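Local coordinates for protein hyaluronidase (Thermobaculum terrenum, PDB 5DIY) that probably acts as a family 84 glycoside hydrolase, a hexosaminidase that removes O-linked N-acetylglucosamine, at residues M232-I237 against N311-L316; I237-H242 against K306-N311. All blocks are in the same frame, centred on the assembly; numbering follows the deposited sequence.

Interaction 1. Residues M232-I237 against N311-L316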
loop_
_atom_site.group_PDB
_atom_site.type_symbol
_atom_site.label_atom_id
_atom_site.label_comp_id
_atom_site.label_asym_id
_atom_site.label_seq_id
_atom_site.Cartn_x
_atom_site.Cartn_y
_atom_site.Cartn_z
ATOM N N MET C 232 2.032 -7.205 -2.269
ATOM C CA MET C 232 1.127 -8.099 -1.496
ATOM C C MET C 232 1.720 -8.725 -0.213
ATOM O O MET C 232 1.016 -8.837 0.783
ATOM C CB MET C 232 0.510 -9.186 -2.400
ATOM C CG MET C 232 -0.712 -8.730 -3.192
ATOM S SD MET C 232 -1.634 -10.091 -3.956
ATOM C CE MET C 232 -0.584 -10.426 -5.367
ATOM N N PRO C 233 3.006 -9.123 -0.221
ATOM C CA PRO C 233 3.621 -9.635 1.019
ATOM C C PRO C 233 3.733 -8.643 2.191
ATOM O O PRO C 233 3.895 -9.076 3.338
ATOM C CB PRO C 233 5.008 -10.068 0.558
ATOM C CG PRO C 233 4.826 -10.434 -0.869
ATOM C CD PRO C 233 3.842 -9.425 -1.397
ATOM N N GLU C 234 3.637 -7.343 1.912
ATOM C CA GLU C 234 3.776 -6.305 2.937
ATOM C C GLU C 234 2.442 -5.934 3.555
ATOM O O GLU C 234 1.508 -5.582 2.834
ATOM C CB GLU C 234 4.395 -5.058 2.321
ATOM C CG GLU C 234 5.781 -5.294 1.758
ATOM C CD GLU C 234 6.214 -4.249 0.751
ATOM O OE1 GLU C 234 5.588 -3.166 0.655
ATOM O OE2 GLU C 234 7.207 -4.527 0.060
ATOM N N LEU C 235 2.355 -6.004 4.887
ATOM C CA LEU C 235 1.182 -5.519 5.600
ATOM C C LEU C 235 1.344 -4.021 5.863
ATOM O O LEU C 235 2.042 -3.613 6.802
ATOM C CB LEU C 235 0.957 -6.277 6.908
ATOM C CG LEU C 235 -0.280 -5.876 7.715
ATOM C CD1 LEU C 235 -1.558 -6.140 6.928
ATOM C CD2 LEU C 235 -0.301 -6.598 9.055
ATOM N N HIS C 236 0.676 -3.213 5.044
ATOM C CA HIS C 236 0.757 -1.754 5.152
ATOM C C HIS C 236 -0.238 -1.231 6.175
ATOM O O HIS C 236 -1.273 -0.648 5.816
ATOM C CB HIS C 236 0.516 -1.091 3.796
ATOM C CG HIS C 236 1.573 -1.383 2.780
ATOM N ND1 HIS C 236 1.373 -1.200 1.429
ATOM C CD2 HIS C 236 2.837 -1.846 2.912
ATOM C CE1 HIS C 236 2.473 -1.523 0.775
ATOM N NE2 HIS C 236 3.377 -1.923 1.651
ATOM N N ILE C 237 0.083 -1.425 7.451
ATOM C CA ILE C 237 -0.768 -0.932 8.542
ATOM C C ILE C 237 -0.212 0.300 9.259
ATOM O O ILE C 237 -0.863 0.808 10.167
ATOM C CB ILE C 237 -1.130 -2.042 9.561
ATOM C CG1 ILE C 237 0.117 -2.772 10.078
ATOM C CG2 ILE C 237 -2.131 -3.002 8.928
ATOM C CD1 ILE C 237 -0.107 -3.525 11.374
ATOM N N ASN C 311 6.294 -4.885 10.816
ATOM C CA ASN C 311 5.490 -4.600 9.622
ATOM C C ASN C 311 5.606 -3.146 9.164
ATOM O O ASN C 311 4.619 -2.542 8.728
ATOM C CB ASN C 311 4.026 -4.958 9.891
ATOM C CG ASN C 311 3.832 -6.440 10.130
ATOM O OD1 ASN C 311 3.816 -7.231 9.190
ATOM N ND2 ASN C 311 3.699 -6.826 11.394
ATOM N N THR C 312 6.815 -2.591 9.246
ATOM C CA THR C 312 7.053 -1.202 8.863
ATOM C C THR C 312 7.248 -1.007 7.354
ATOM O O THR C 312 7.006 0.095 6.859
ATOM C CB THR C 312 8.273 -0.603 9.598
ATOM O OG1 THR C 312 9.438 -1.391 9.331
ATOM C CG2 THR C 312 8.031 -0.563 11.084
ATOM N N ILE C 313 7.653 -2.059 6.630
ATOM C CA ILE C 313 8.069 -1.921 5.233
ATOM C C ILE C 313 6.894 -1.426 4.374
ATOM O O ILE C 313 5.830 -2.048 4.319
ATOM C CB ILE C 313 8.680 -3.218 4.628
ATOM C CG1 ILE C 313 9.977 -3.605 5.349
ATOM C CG2 ILE C 313 8.989 -3.021 3.141
ATOM C CD1 ILE C 313 10.458 -5.015 5.061
ATOM N N SER C 314 7.108 -0.284 3.735
ATOM C CA SER C 314 6.170 0.296 2.776
ATOM C C SER C 314 6.899 1.408 2.041
ATOM O O SER C 314 8.028 1.737 2.398
ATOM C CB SER C 314 4.943 0.877 3.491
ATOM O OG SER C 314 5.266 2.065 4.189
ATOM N N CYS C 315 6.246 2.025 1.060
ATOM C CA CYS C 315 6.789 3.229 0.426
ATOM C C CYS C 315 7.126 4.340 1.444
ATOM O O CYS C 315 8.054 5.114 1.227
ATOM C CB CYS C 315 5.817 3.771 -0.630
ATOM S SG CYS C 315 4.254 4.410 0.024
ATOM N N LEU C 316 6.374 4.406 2.541
ATOM C CA LEU C 316 6.606 5.392 3.605
ATOM C C LEU C 316 7.836 5.067 4.464
ATOM O O LEU C 316 8.497 5.975 4.956
ATOM C CB LEU C 316 5.376 5.507 4.508
ATOM C CG LEU C 316 4.046 5.863 3.833
ATOM C CD1 LEU C 316 2.915 5.897 4.849
ATOM C CD2 LEU C 316 4.144 7.194 3.104
HETATM O O HOH W 1 4.605 -7.062 6.421
HETATM O O HOH W 2 4.886 -4.050 5.955
#

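Interaction 2. Residues I237-H242 against K306-N311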
loop_
_atom_site.group_PDB
_atom_site.type_symbol
_atom_site.label_atom_id
_atom_site.label_comp_id
_atom_site.label_asym_id
_atom_site.label_seq_id
_atom_site.Cartn_x
_atom_site.Cartn_y
_atom_site.Cartn_z
ATOM N N ILE C 237 0.083 -1.425 7.451
ATOM C CA ILE C 237 -0.768 -0.932 8.542
ATOM C C ILE C 237 -0.212 0.300 9.259
ATOM O O ILE C 237 -0.863 0.808 10.167
ATOM C CB ILE C 237 -1.130 -2.042 9.561
ATOM C CG1 ILE C 237 0.117 -2.772 10.078
ATOM C CG2 ILE C 237 -2.131 -3.002 8.928
ATOM C CD1 ILE C 237 -0.107 -3.525 11.374
ATOM N N GLY C 238 0.957 0.794 8.844
ATOM C CA GLY C 238 1.578 1.952 9.483
ATOM C C GLY C 238 0.828 3.247 9.218
ATOM O O GLY C 238 0.014 3.313 8.293
ATOM N N PRO C 239 1.110 4.299 10.010
ATOM C CA PRO C 239 0.367 5.543 9.837
ATOM C C PRO C 239 0.666 6.243 8.520
ATOM O O PRO C 239 1.768 6.119 7.980
ATOM C CB PRO C 239 0.850 6.399 11.014
ATOM C CG PRO C 239 2.253 5.949 11.220
ATOM C CD PRO C 239 2.218 4.462 10.969
ATOM N N TYR C 240 -0.329 6.958 8.010
ATOM C CA TYR C 240 -0.135 7.950 6.955
ATOM C C TYR C 240 0.996 8.892 7.382
ATOM O O TYR C 240 1.042 9.317 8.541
ATOM C CB TYR C 240 -1.430 8.736 6.746
ATOM C CG TYR C 240 -1.512 9.514 5.457
ATOM C CD1 TYR C 240 -1.530 8.863 4.227
ATOM C CD2 TYR C 240 -1.608 10.907 5.462
ATOM C CE1 TYR C 240 -1.623 9.576 3.037
ATOM C CE2 TYR C 240 -1.698 11.626 4.277
ATOM C CZ TYR C 240 -1.705 10.957 3.075
ATOM O OH TYR C 240 -1.808 11.683 1.925
ATOM N N ASP C 241 1.925 9.183 6.474
ATOM C CA ASP C 241 3.118 9.944 6.857
ATOM C C ASP C 241 3.815 10.611 5.685
ATOM O O ASP C 241 3.621 10.230 4.529
ATOM C CB ASP C 241 4.117 9.016 7.579
ATOM C CG ASP C 241 4.929 9.724 8.658
ATOM O OD1 ASP C 241 4.916 10.974 8.754
ATOM O OD2 ASP C 241 5.610 9.005 9.415
ATOM N N HIS C 242 4.626 11.618 6.022
ATOM C CA HIS C 242 5.533 12.302 5.090
ATOM C C HIS C 242 4.801 13.102 4.018
ATOM O O HIS C 242 5.325 13.309 2.921
ATOM C CB HIS C 242 6.523 11.313 4.468
ATOM C CG HIS C 242 7.205 10.446 5.475
ATOM N ND1 HIS C 242 7.448 9.104 5.269
ATOM C CD2 HIS C 242 7.669 10.724 6.715
ATOM C CE1 HIS C 242 8.050 8.604 6.332
ATOM N NE2 HIS C 242 8.197 9.566 7.223
ATOM N N LYS C 306 4.181 -3.407 19.283
ATOM C CA LYS C 306 5.271 -4.370 19.103
ATOM C C LYS C 306 5.217 -5.091 17.759
ATOM O O LYS C 306 6.235 -5.244 17.100
ATOM C CB LYS C 306 5.271 -5.416 20.228
ATOM C CG LYS C 306 6.551 -6.226 20.300
ATOM C CD LYS C 306 7.674 -5.370 20.870
ATOM C CE LYS C 306 9.032 -5.903 20.516
ATOM N NZ LYS C 306 10.077 -4.896 20.844
ATOM N N PHE C 307 4.028 -5.550 17.383
ATOM C CA PHE C 307 3.829 -6.262 16.133
ATOM C C PHE C 307 4.107 -5.343 14.933
ATOM O O PHE C 307 4.645 -5.800 13.916
ATOM C CB PHE C 307 2.403 -6.827 16.083
ATOM C CG PHE C 307 2.074 -7.551 14.810
ATOM C CD1 PHE C 307 2.689 -8.762 14.505
ATOM C CD2 PHE C 307 1.128 -7.035 13.924
ATOM C CE1 PHE C 307 2.385 -9.437 13.336
ATOM C CE2 PHE C 307 0.812 -7.714 12.752
ATOM C CZ PHE C 307 1.444 -8.912 12.455
ATOM N N TYR C 308 3.756 -4.058 15.065
ATOM C CA TYR C 308 3.987 -3.080 13.996
ATOM C C TYR C 308 5.479 -2.872 13.699
ATOM O O TYR C 308 5.834 -2.597 12.555
ATOM C CB TYR C 308 3.285 -1.728 14.249
ATOM C CG TYR C 308 3.665 -0.705 13.195
ATOM C CD1 TYR C 308 3.436 -0.966 11.837
ATOM C CD2 TYR C 308 4.327 0.480 13.533
ATOM C CE1 TYR C 308 3.834 -0.074 10.848
ATOM C CE2 TYR C 308 4.721 1.385 12.547
ATOM C CZ TYR C 308 4.470 1.102 11.207
ATOM O OH TYR C 308 4.854 1.975 10.222
ATOM N N GLN C 309 6.350 -3.049 14.694
ATOM C CA GLN C 309 7.803 -2.950 14.464
ATOM C C GLN C 309 8.343 -3.924 13.398
ATOM O O GLN C 309 9.342 -3.624 12.756
ATOM C CB GLN C 309 8.574 -3.147 15.765
ATOM C CG GLN C 309 8.411 -2.026 16.772
ATOM C CD GLN C 309 9.133 -2.308 18.078
ATOM O OE1 GLN C 309 9.477 -3.454 18.383
ATOM N NE2 GLN C 309 9.376 -1.258 18.854
ATOM N N SER C 310 7.674 -5.063 13.217
ATOM C CA SER C 310 8.004 -6.044 12.177
ATOM C C SER C 310 7.184 -5.882 10.873
ATOM O O SER C 310 7.377 -6.653 9.922
ATOM C CB SER C 310 7.837 -7.471 12.743
ATOM O OG SER C 310 8.873 -7.790 13.665
ATOM N N ASN C 311 6.294 -4.885 10.816
ATOM C CA ASN C 311 5.490 -4.600 9.622
ATOM C C ASN C 311 5.606 -3.146 9.164
ATOM O O ASN C 311 4.619 -2.542 8.728
ATOM C CB ASN C 311 4.026 -4.958 9.891
ATOM C CG ASN C 311 3.832 -6.440 10.130
ATOM O OD1 ASN C 311 3.816 -7.231 9.190
ATOM N ND2 ASN C 311 3.699 -6.826 11.394
HETATM O O HOH W 3 3.151 -0.461 7.240
HETATM O O HOH W 4 4.043 4.343 8.061
#

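Interaction 1. Residues M232-I237 against N311-L316
At the inverse gamma turn centred on His236, the imidazole packs against Ile313 and Ser314, in the loop after helix 301-308. CD2 is the touching corner: it comes 3.3 Å from Ile313 O, which lies at the ring edge, and Ser314 CB approaches CD2 obliquely at 3.5 Å. CG of His236 lies anti to the carbonyl carbon (chi1 -66°). NE2 donates to OE1 of Glu234, two residues earlier, at 2.7 Å, nearly straight at 159°, in the ring plane and on the anti lone pair. ND1 bonds to Pro225 O, and two acceptors on one ring are consistent with a positively charged imidazole. The turn belongs to the long loop after strand 218-222 of the TIM barrel, and the His236 side chain is about 8 Å from those of Asn223 and Asp228, which bind N-acetyl-D-glucosamine. Glu234 crosses Ile313 at about a right angle, its CD 3.9 Å from Ile313 CG2, and its OE2 is salt-bridged to Arg435. An alanine here removes the carboxylate and is likely to leave the His236 ring freer to turn and Arg435 without its counter-charge. A water accepts from Leu235 N (2.9 Å) and donates to Asn311 OD1, which also lies 3.8 Å from Leu235 CB; Asn311 ND2 bonds to Phe307 O. A second water lies between Leu235 O and Ile313 O.

Interaction 2. Residues I237-H242 against K306-N311
The Tyr308 ring meets Ile237, Gly238 and Pro239 obliquely, while a water sits in its plane at the edge. On the Phe307 ring, one residue earlier, the amide nitrogen ND2 of Asn311 lies 3.2 Å above one face, over the centre. Gly238 makes the tightest approach across the contact, its CA 3.3 Å from Tyr308 CE1. A beta carbon built on Gly238 would fall only 2.2 Å from Tyr308 OH, so the phenol occupies the place of a side chain at this position. On helix 301-308, CB of Tyr308 points toward 237-242, and CG is anti to the backbone N (chi1 174°). Pro239 crosses the ring obliquely, with CD 3.7 Å from Tyr308 OH. Ile237 slides past Tyr308 in the opposite direction, its CG1 4.2 Å from Tyr308 CD1. No direct hydrogen bond joins the two segments; water does the polar work. The water at the Tyr308 edge accepts from Gly238 N at 3.0 Å and donates to Asn311 O. Another donates to Pro239 O and is weakly bonded to Tyr308 OH.

Tyr308 to Asn311 form a type I beta turn, closed by Asn311 N bonding to Tyr308 O at 2.9 Å. Ser310 N and Asn311 ND2 grip Phe307 O from opposite faces of its carbonyl plane. The second bond, Asn311 ND2 to Phe307 O at 2.9 Å, pins the amide above the phenyl ring. Phe307 meets Tyr379 of helix 373-398 edge-to-face and touches helix 340-362. Tyr308 also meets the ring of Trp288, whose NE1 bonds to Ile237 O, so the loop between strands 218-222 and 251-256 is flanked here by helices 284-296 and 301-308.

How the interactions relate
From the N terminus, the chain leaves barrel strand 218-222 and runs through residues 232-237 and then directly through 237-242, all in the loop before strand 251-256. After that strand and helices 262-277 and 284-296 it returns along helix 301-308, where 306-311 meets 237-242 in interaction 2. Continuing from Asn311, 311-316 meets 232-237 in interaction 1, closing the larger loop around the smaller one. Ile237 and Asn311 belong to both contacts, whose centres are about 7 Å apart. The two also pack together, with Leu316 CD1 3.3 Å from Pro239 O and Leu235 CD2 4.0 Å from Phe307 CE2. Together they tie the barrel loop to the chain leading into helix 322-336.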